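Local coordinates for protein alkaline phosphatase D (Bacillus subtilis, PDB 2YEQ) that hydrolyses phosphate esters, acting as a phosphodiesterase whose active site contains iron and calcium, at residues P2-Y7 / Q42-K47; L29-D32 / G38-K41; Q425-K428 / H432-F435. All blocks are in the same frame, centred on the assembly; numbering follows the deposited sequence.

How the contacts relate
Contacts 1 and 2 form one neighbourhood, their centres about 8 Å apart, and contact 3 stands alone on the opposite side of the chain's centre, with its own centre about 54 and 51 Å from theirs. Along the chain, contact 2 is nested in the loop closed by contact 1, and contact 3 comes much later. The first two lie at the N-terminal domain: segment 42-47 enters strand 44-51 of a four-stranded antiparallel sheet, and Phe4, Met39, Val44 and Leu29 join both contacts in one apolar cluster. Contact 3, in the phosphatase region, joins helix 423-429 to strand 433-437, an edge strand of a seven-stranded mixed sheet. The contacts are thus local packing in two different family regions.

Contact 1: residues P2-Y7 / Q42-K47; sequences PNFSSY and QAVPVK. With PE5 (3,6,9,12,15,18,21,24-octaoxahexacosan-1-ol), chain Y.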
loop_
_atom_site.group_PDB
_atom_site.type_symbol
_atom_site.label_atom_id
_atom_site.label_comp_id
_atom_site.label_asym_id
_atom_site.label_seq_id
_atom_site.Cartn_x
_atom_site.Cartn_y
_atom_site.Cartn_z
ATOM N N PRO A 2 -30.140 -7.293 -18.330
ATOM C CA PRO A 2 -28.986 -6.898 -19.141
ATOM C C PRO A 2 -28.344 -8.121 -19.778
ATOM O O PRO A 2 -28.265 -9.185 -19.143
ATOM C CB PRO A 2 -28.041 -6.234 -18.136
ATOM C CG PRO A 2 -28.432 -6.797 -16.816
ATOM C CD PRO A 2 -29.925 -6.958 -16.906
ATOM N N ASN A 3 -27.939 -7.983 -21.034
ATOM C CA ASN A 3 -27.225 -9.030 -21.734
ATOM C C ASN A 3 -25.928 -8.436 -22.233
ATOM O O ASN A 3 -25.857 -7.256 -22.548
ATOM C CB ASN A 3 -28.080 -9.615 -22.867
ATOM C CG ASN A 3 -29.463 -10.079 -22.370
ATOM O OD1 ASN A 3 -30.480 -9.456 -22.676
ATOM N ND2 ASN A 3 -29.493 -11.139 -21.565
ATOM N N PHE A 4 -24.899 -9.265 -22.264
ATOM C CA PHE A 4 -23.558 -8.826 -22.569
ATOM C C PHE A 4 -23.010 -9.588 -23.733
ATOM O O PHE A 4 -23.325 -10.776 -23.902
ATOM C CB PHE A 4 -22.672 -9.086 -21.360
ATOM C CG PHE A 4 -23.074 -8.297 -20.161
ATOM C CD1 PHE A 4 -24.094 -8.737 -19.352
ATOM C CD2 PHE A 4 -22.459 -7.086 -19.882
ATOM C CE1 PHE A 4 -24.482 -7.998 -18.255
ATOM C CE2 PHE A 4 -22.846 -6.327 -18.787
ATOM C CZ PHE A 4 -23.835 -6.775 -17.969
ATOM N N SER A 5 -22.179 -8.921 -24.518
ATOM C CA SER A 5 -21.495 -9.535 -25.633
ATOM C C SER A 5 -20.158 -10.134 -25.167
ATOM O O SER A 5 -19.525 -10.922 -25.874
ATOM C CB SER A 5 -21.305 -8.505 -26.758
ATOM O OG SER A 5 -20.624 -7.382 -26.278
ATOM N N SER A 6 -19.738 -9.782 -23.958
ATOM C CA SER A 6 -18.530 -10.359 -23.387
ATOM C C SER A 6 -18.660 -10.408 -21.872
ATOM O O SER A 6 -19.435 -9.661 -21.287
ATOM C CB SER A 6 -17.312 -9.538 -23.805
ATOM O OG SER A 6 -16.175 -10.353 -23.734
ATOM N N TYR A 7 -17.946 -11.333 -21.245
ATOM C CA TYR A 7 -18.044 -11.547 -19.798
ATOM C C TYR A 7 -17.719 -10.229 -19.057
ATOM O O TYR A 7 -16.676 -9.642 -19.303
ATOM C CB TYR A 7 -17.050 -12.625 -19.393
ATOM C CG TYR A 7 -17.096 -12.955 -17.937
ATOM C CD1 TYR A 7 -18.239 -13.518 -17.384
ATOM C CD2 TYR A 7 -16.012 -12.696 -17.095
ATOM C CE1 TYR A 7 -18.304 -13.842 -16.063
ATOM C CE2 TYR A 7 -16.075 -13.012 -15.737
ATOM C CZ TYR A 7 -17.218 -13.594 -15.234
ATOM O OH TYR A 7 -17.342 -13.907 -13.883
ATOM N N GLN A 42 -26.129 3.668 -19.336
ATOM C CA GLN A 42 -27.340 3.462 -18.536
ATOM C C GLN A 42 -27.033 2.633 -17.287
ATOM O O GLN A 42 -26.066 1.874 -17.257
ATOM C CB GLN A 42 -28.441 2.771 -19.353
ATOM C CG GLN A 42 -28.122 1.339 -19.740
ATOM C CD GLN A 42 -28.887 0.840 -20.969
ATOM O OE1 GLN A 42 -29.237 1.612 -21.863
ATOM N NE2 GLN A 42 -29.128 -0.468 -21.017
ATOM N N ALA A 43 -27.870 2.786 -16.271
ATOM C CA ALA A 43 -27.687 2.081 -15.019
ATOM C C ALA A 43 -28.046 0.615 -15.227
ATOM O O ALA A 43 -28.964 0.315 -15.974
ATOM C CB ALA A 43 -28.535 2.689 -13.925
ATOM N N VAL A 44 -27.281 -0.283 -14.602
ATOM C CA VAL A 44 -27.433 -1.731 -14.782
ATOM C C VAL A 44 -27.570 -2.374 -13.396
ATOM O O VAL A 44 -26.758 -2.118 -12.512
ATOM C CB VAL A 44 -26.230 -2.328 -15.551
ATOM C CG1 VAL A 44 -26.379 -3.855 -15.734
ATOM C CG2 VAL A 44 -26.087 -1.632 -16.908
ATOM N N PRO A 45 -28.617 -3.167 -13.183
ATOM C CA PRO A 45 -28.789 -3.806 -11.888
ATOM C C PRO A 45 -27.753 -4.918 -11.647
ATOM O O PRO A 45 -27.462 -5.728 -12.536
ATOM C CB PRO A 45 -30.208 -4.379 -11.956
ATOM C CG PRO A 45 -30.463 -4.560 -13.386
ATOM C CD PRO A 45 -29.773 -3.423 -14.069
ATOM N N VAL A 46 -27.190 -4.945 -10.444
ATOM C CA VAL A 46 -26.245 -6.003 -10.073
ATOM C C VAL A 46 -26.696 -6.598 -8.753
ATOM O O VAL A 46 -26.785 -5.889 -7.729
ATOM C CB VAL A 46 -24.787 -5.489 -9.983
ATOM C CG1 VAL A 46 -23.817 -6.658 -9.625
ATOM C CG2 VAL A 46 -24.350 -4.854 -11.311
ATOM N N LYS A 47 -27.029 -7.889 -8.778
ATOM C CA LYS A 47 -27.450 -8.578 -7.561
ATOM C C LYS A 47 -26.218 -9.071 -6.830
ATOM O O LYS A 47 -25.173 -9.333 -7.447
ATOM C CB LYS A 47 -28.376 -9.757 -7.894
ATOM C CG LYS A 47 -29.735 -9.309 -8.479
ATOM C CD LYS A 47 -30.738 -10.457 -8.556
ATOM C CE LYS A 47 -32.129 -9.989 -9.000
ATOM N NZ LYS A 47 -32.533 -8.669 -8.396
HETATM C C50 PE5 Y . -27.036 -4.134 -20.559
HETATM O O1 PE5 Y . -25.610 -4.177 -20.734
HETATM C C1 PE5 Y . -25.211 -4.194 -22.118
HETATM C C2 PE5 Y . -23.717 -4.503 -22.273
HETATM O O2 PE5 Y . -23.351 -4.975 -23.591
HETATM C C3 PE5 Y . -21.930 -5.068 -23.805
HETATM C C4 PE5 Y . -21.322 -6.278 -23.123
#
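Pro2 sets CB and CG of its ring obliquely against Val44, CG standing 3.7 Å from Val44 CG1 and CB 3.8 Å from that same methyl, so a single valine branch takes up two ring carbons. It can do so because CG1 is anti to the valine's backbone N (chi1 180°), while the CB of each residue points toward the other segment. Pro45, the next residue of the strand, flanks the site more loosely, with its CG 4.3 Å from Pro2 CD. Phe4 adds the far end of its ring, CZ lying 4.5 Å from Val44 CG1 in an oblique approach. The polyether molecule PE5 completes the group: its C50 comes within 3.4 Å of Pro2 CB, and its O1 sits 4.0 Å above one face of the Phe4 ring, displaced toward the rim. Thr94 of strand 87-94 touches Pro2, Phe4 and Val44, which places the N-terminal tail beside the start of strand 44-51 in the four-stranded sheet. With no hydrogen bond between the segments, their contact is purely apolar, consistent with burial of hydrocarbon holding the tail here, on a surface to which an ethylene-oxide chain can also adhere.

Contact 2: residues L29-D32 / G38-K41; sequences LAPD and GMPK. With PE5 (3,6,9,12,15,18,21,24-octaoxahexacosan-1-ol), chain Y.
Met39 folds its thioether into the angle between Leu29 and Pro31 and touches each with a different part of its chain. Its SD lies 3.6 Å from Pro31 CD and 3.8 Å from Pro31 CG, the two side chains crossing at about a right angle. Beyond it the terminal methyl CE reaches Leu29, where CB and CD1 are each 3.9 Å away, and nearer the backbone Met39 CG rests 3.5 Å from Leu29 O. Bends at both chi2 (-71°) and chi3 (-72°) curl the chain in this way, so that the methyl turns inward to leucine while the sulfur meets the CD-CG side of the proline ring. At the other end Asp32 CB packs 4.0 Å from Gly38 CA, and Gly38 has a positive phi of 66°, a backbone shape that glycine adopts readily. Further out, His73 touches both Leu29 and Met39, and its backbone is hydrogen-bonded to that of Leu29. Ala30 O accepts a hydrogen bond from Thr10 OG1, which ties segment 29-32 to the chain before strand 13-16, and the polyether molecule PE5 runs past Pro31 and Pro40, its C4 3.6 Å from Pro31 CG. The two arms of this loop between strands 23-28 and 44-51 share no hydrogen bond, so a flexible, polarisable thioether and the hydrocarbon round it do most of the joining within a surface loop.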
loop_
_atom_site.group_PDB
_atom_site.type_symbol
_atom_site.label_atom_id
_atom_site.label_comp_id
_atom_site.label_asym_id
_atom_site.label_seq_id
_atom_site.Cartn_x
_atom_site.Cartn_y
_atom_site.Cartn_z
ATOM N N LEU A 29 -18.433 -3.681 -13.676
ATOM C CA LEU A 29 -18.833 -4.197 -14.997
ATOM C C LEU A 29 -18.002 -3.531 -16.082
ATOM O O LEU A 29 -18.158 -2.332 -16.334
ATOM C CB LEU A 29 -20.315 -3.945 -15.258
ATOM C CG LEU A 29 -21.254 -4.350 -14.131
ATOM C CD1 LEU A 29 -22.734 -4.086 -14.519
ATOM C CD2 LEU A 29 -21.018 -5.826 -13.781
ATOM N N ALA A 30 -17.121 -4.316 -16.712
ATOM C CA ALA A 30 -16.174 -3.828 -17.701
ATOM C C ALA A 30 -15.858 -4.890 -18.777
ATOM O O ALA A 30 -14.717 -5.346 -18.884
ATOM C CB ALA A 30 -14.873 -3.378 -16.988
ATOM N N PRO A 31 -16.859 -5.288 -19.570
ATOM C CA PRO A 31 -16.633 -6.271 -20.659
ATOM C C PRO A 31 -15.514 -5.945 -21.663
ATOM O O PRO A 31 -14.946 -6.873 -22.207
ATOM C CB PRO A 31 -18.003 -6.372 -21.348
ATOM C CG PRO A 31 -18.787 -5.148 -20.873
ATOM C CD PRO A 31 -18.262 -4.845 -19.504
ATOM N N ASP A 32 -15.176 -4.664 -21.866
ATOM C CA ASP A 32 -13.982 -4.216 -22.668
ATOM C C ASP A 32 -13.101 -3.252 -21.827
ATOM O O ASP A 32 -13.175 -2.024 -22.009
ATOM C CB ASP A 32 -14.491 -3.489 -23.928
ATOM C CG ASP A 32 -13.400 -3.167 -24.939
ATOM O OD1 ASP A 32 -12.200 -3.378 -24.677
ATOM O OD2 ASP A 32 -13.781 -2.689 -26.037
ATOM N N GLY A 38 -16.590 -0.560 -22.186
ATOM C CA GLY A 38 -17.515 -1.050 -23.200
ATOM C C GLY A 38 -18.956 -1.152 -22.744
ATOM O O GLY A 38 -19.714 -1.981 -23.239
ATOM N N MET A 39 -19.361 -0.328 -21.791
ATOM C CA MET A 39 -20.727 -0.411 -21.290
ATOM C C MET A 39 -21.585 0.697 -21.913
ATOM O O MET A 39 -21.080 1.762 -22.265
ATOM C CB MET A 39 -20.752 -0.240 -19.776
ATOM C CG MET A 39 -20.167 -1.421 -19.007
ATOM S SD MET A 39 -21.243 -2.852 -19.095
ATOM C CE MET A 39 -22.581 -2.339 -18.049
ATOM N N PRO A 40 -22.886 0.472 -22.020
ATOM C CA PRO A 40 -23.769 1.552 -22.476
ATOM C C PRO A 40 -23.987 2.588 -21.381
ATOM O O PRO A 40 -23.824 2.295 -20.202
ATOM C CB PRO A 40 -25.071 0.826 -22.785
ATOM C CG PRO A 40 -25.043 -0.367 -21.929
ATOM C CD PRO A 40 -23.608 -0.804 -21.917
ATOM N N LYS A 41 -24.408 3.777 -21.769
ATOM C CA LYS A 41 -24.627 4.867 -20.832
ATOM C C LYS A 41 -25.983 4.712 -20.147
ATOM O O LYS A 41 -26.878 5.520 -20.353
ATOM C CB LYS A 41 -24.519 6.221 -21.564
ATOM C CG LYS A 41 -24.415 7.439 -20.649
ATOM C CD LYS A 41 -24.494 8.773 -21.425
ATOM C CE LYS A 41 -25.579 9.705 -20.859
ATOM N NZ LYS A 41 -25.575 11.074 -21.477
HETATM C C50 PE5 Y . -27.036 -4.134 -20.559
HETATM O O1 PE5 Y . -25.610 -4.177 -20.734
HETATM C C1 PE5 Y . -25.211 -4.194 -22.118
HETATM C C2 PE5 Y . -23.717 -4.503 -22.273
HETATM O O2 PE5 Y . -23.351 -4.975 -23.591
HETATM C C3 PE5 Y . -21.930 -5.068 -23.805
HETATM C C4 PE5 Y . -21.322 -6.278 -23.123
#

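Contact 3: residues Q425-K428 / H432-F435; sequences QILK and HIQF. With EDO (1,2-ethanediol), chain B.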
loop_
_atom_site.group_PDB
_atom_site.type_symbol
_atom_site.label_atom_id
_atom_site.label_comp_id
_atom_site.label_asym_id
_atom_site.label_seq_id
_atom_site.Cartn_x
_atom_site.Cartn_y
_atom_site.Cartn_z
ATOM N N GLN A 425 27.428 0.444 3.880
ATOM C CA GLN A 425 27.560 1.842 4.325
ATOM C C GLN A 425 26.350 2.317 5.107
ATOM O O GLN A 425 26.468 2.887 6.202
ATOM C CB GLN A 425 27.788 2.756 3.113
ATOM C CG GLN A 425 27.835 4.254 3.430
ATOM C CD GLN A 425 27.479 5.094 2.222
ATOM O OE1 GLN A 425 26.564 5.922 2.275
ATOM N NE2 GLN A 425 28.190 4.874 1.114
ATOM N N ILE A 426 25.165 2.095 4.551
ATOM C CA ILE A 426 23.958 2.592 5.180
ATOM C C ILE A 426 23.747 1.917 6.526
ATOM O O ILE A 426 23.348 2.554 7.518
ATOM C CB ILE A 426 22.711 2.390 4.249
ATOM C CG1 ILE A 426 22.811 3.302 3.012
ATOM C CG2 ILE A 426 21.420 2.669 5.014
ATOM C CD1 ILE A 426 21.835 2.910 1.897
ATOM N N LEU A 427 23.993 0.612 6.574
ATOM C CA LEU A 427 23.807 -0.132 7.836
ATOM C C LEU A 427 24.800 0.344 8.902
ATOM O O LEU A 427 24.433 0.520 10.058
ATOM C CB LEU A 427 23.958 -1.642 7.604
ATOM C CG LEU A 427 22.885 -2.346 6.760
ATOM C CD1 LEU A 427 23.204 -3.824 6.613
ATOM C CD2 LEU A 427 21.533 -2.178 7.351
ATOM N N LYS A 428 26.043 0.561 8.493
ATOM C CA LYS A 428 27.079 1.107 9.374
ATOM C C LYS A 428 26.627 2.437 9.968
ATOM O O LYS A 428 26.728 2.657 11.171
ATOM C CB LYS A 428 28.387 1.312 8.596
ATOM C CG LYS A 428 29.660 0.928 9.333
ATOM C CD LYS A 428 30.900 1.193 8.435
ATOM C CE LYS A 428 32.017 0.166 8.633
ATOM N NZ LYS A 428 33.389 0.774 8.538
ATOM N N HIS A 432 20.446 1.375 14.097
ATOM C CA HIS A 432 19.099 0.940 14.417
ATOM C C HIS A 432 18.488 0.025 13.324
ATOM O O HIS A 432 17.511 -0.673 13.582
ATOM C CB HIS A 432 18.174 2.136 14.650
ATOM C CG HIS A 432 18.101 3.067 13.483
ATOM N ND1 HIS A 432 19.107 3.961 13.184
ATOM C CD2 HIS A 432 17.170 3.204 12.508
ATOM C CE1 HIS A 432 18.792 4.616 12.077
ATOM N NE2 HIS A 432 17.615 4.185 11.655
ATOM N N ILE A 433 19.070 0.031 12.132
ATOM C CA ILE A 433 18.577 -0.743 11.019
ATOM C C ILE A 433 19.139 -2.177 11.096
ATOM O O ILE A 433 20.351 -2.396 11.051
ATOM C CB ILE A 433 18.923 -0.101 9.636
ATOM C CG1 ILE A 433 18.337 1.319 9.509
ATOM C CG2 ILE A 433 18.363 -0.966 8.504
ATOM C CD1 ILE A 433 18.474 1.980 8.111
ATOM N N GLN A 434 18.233 -3.142 11.131
ATOM C CA GLN A 434 18.582 -4.536 11.399
ATOM C C GLN A 434 18.569 -5.422 10.162
ATOM O O GLN A 434 19.007 -6.573 10.234
ATOM C CB GLN A 434 17.583 -5.108 12.406
ATOM C CG GLN A 434 17.515 -4.351 13.715
ATOM C CD GLN A 434 18.876 -4.307 14.382
ATOM O OE1 GLN A 434 19.493 -5.352 14.583
ATOM N NE2 GLN A 434 19.378 -3.099 14.664
ATOM N N PHE A 435 18.072 -4.912 9.030
ATOM C CA PHE A 435 17.841 -5.766 7.864
ATOM C C PHE A 435 17.772 -4.971 6.561
ATOM O O PHE A 435 17.201 -3.903 6.553
ATOM C CB PHE A 435 16.524 -6.510 8.069
ATOM C CG PHE A 435 16.159 -7.463 6.938
ATOM C CD1 PHE A 435 16.980 -8.522 6.605
ATOM C CD2 PHE A 435 14.964 -7.313 6.253
ATOM C CE1 PHE A 435 16.630 -9.405 5.601
ATOM C CE2 PHE A 435 14.603 -8.201 5.221
ATOM C CZ PHE A 435 15.424 -9.229 4.896
HETATM C C1 EDO B . 20.863 5.869 15.891
HETATM O O1 EDO B . 21.367 5.802 14.540
HETATM C C2 EDO B . 19.859 4.774 16.256
HETATM O O2 EDO B . 18.494 5.227 16.451
HETATM O O HOH W 1 22.795 -1.570 11.173
#
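Ile426 makes the lighter of two helix contacts with Ile433, its CG2 standing 4.3 Å from Ile433 CD1; it also packs on Trp337 and Phe339. One residue on, Leu427 takes the larger share. Its CD2 reaches Ile433 CG2 at 3.6 Å, the side chains crossing at about a right angle. Ile433 offers that methyl because CG2 is anti to its own backbone N, and its CB points toward the helix. Beside this apolar pair a water lies 2.9 Å from Leu427 O and 2.6 Å from Ile433 O and can bridge these two acceptors, which cannot bond each other. At the strand end, His432 NE2 is hydrogen-bonded to Lys336 O, and His432 ND1 forms a hydrogen bond of 3.2 Å with O1 of an ethanediol, probably from the crystallisation liquor, that oxygen lying at the ring's edge near its plane. Gln434 and Phe435 then form a classic beta bulge opposite Ala386. Helix 423-429 is thereby laid against the beginning of strand 433-437, an edge strand of the seven-stranded sheet that pairs with strand 384-390, while Phe435 turns away to meet Tyr456 and Phe475 on strands 451-459 and 470-477 of the ten-stranded sheet.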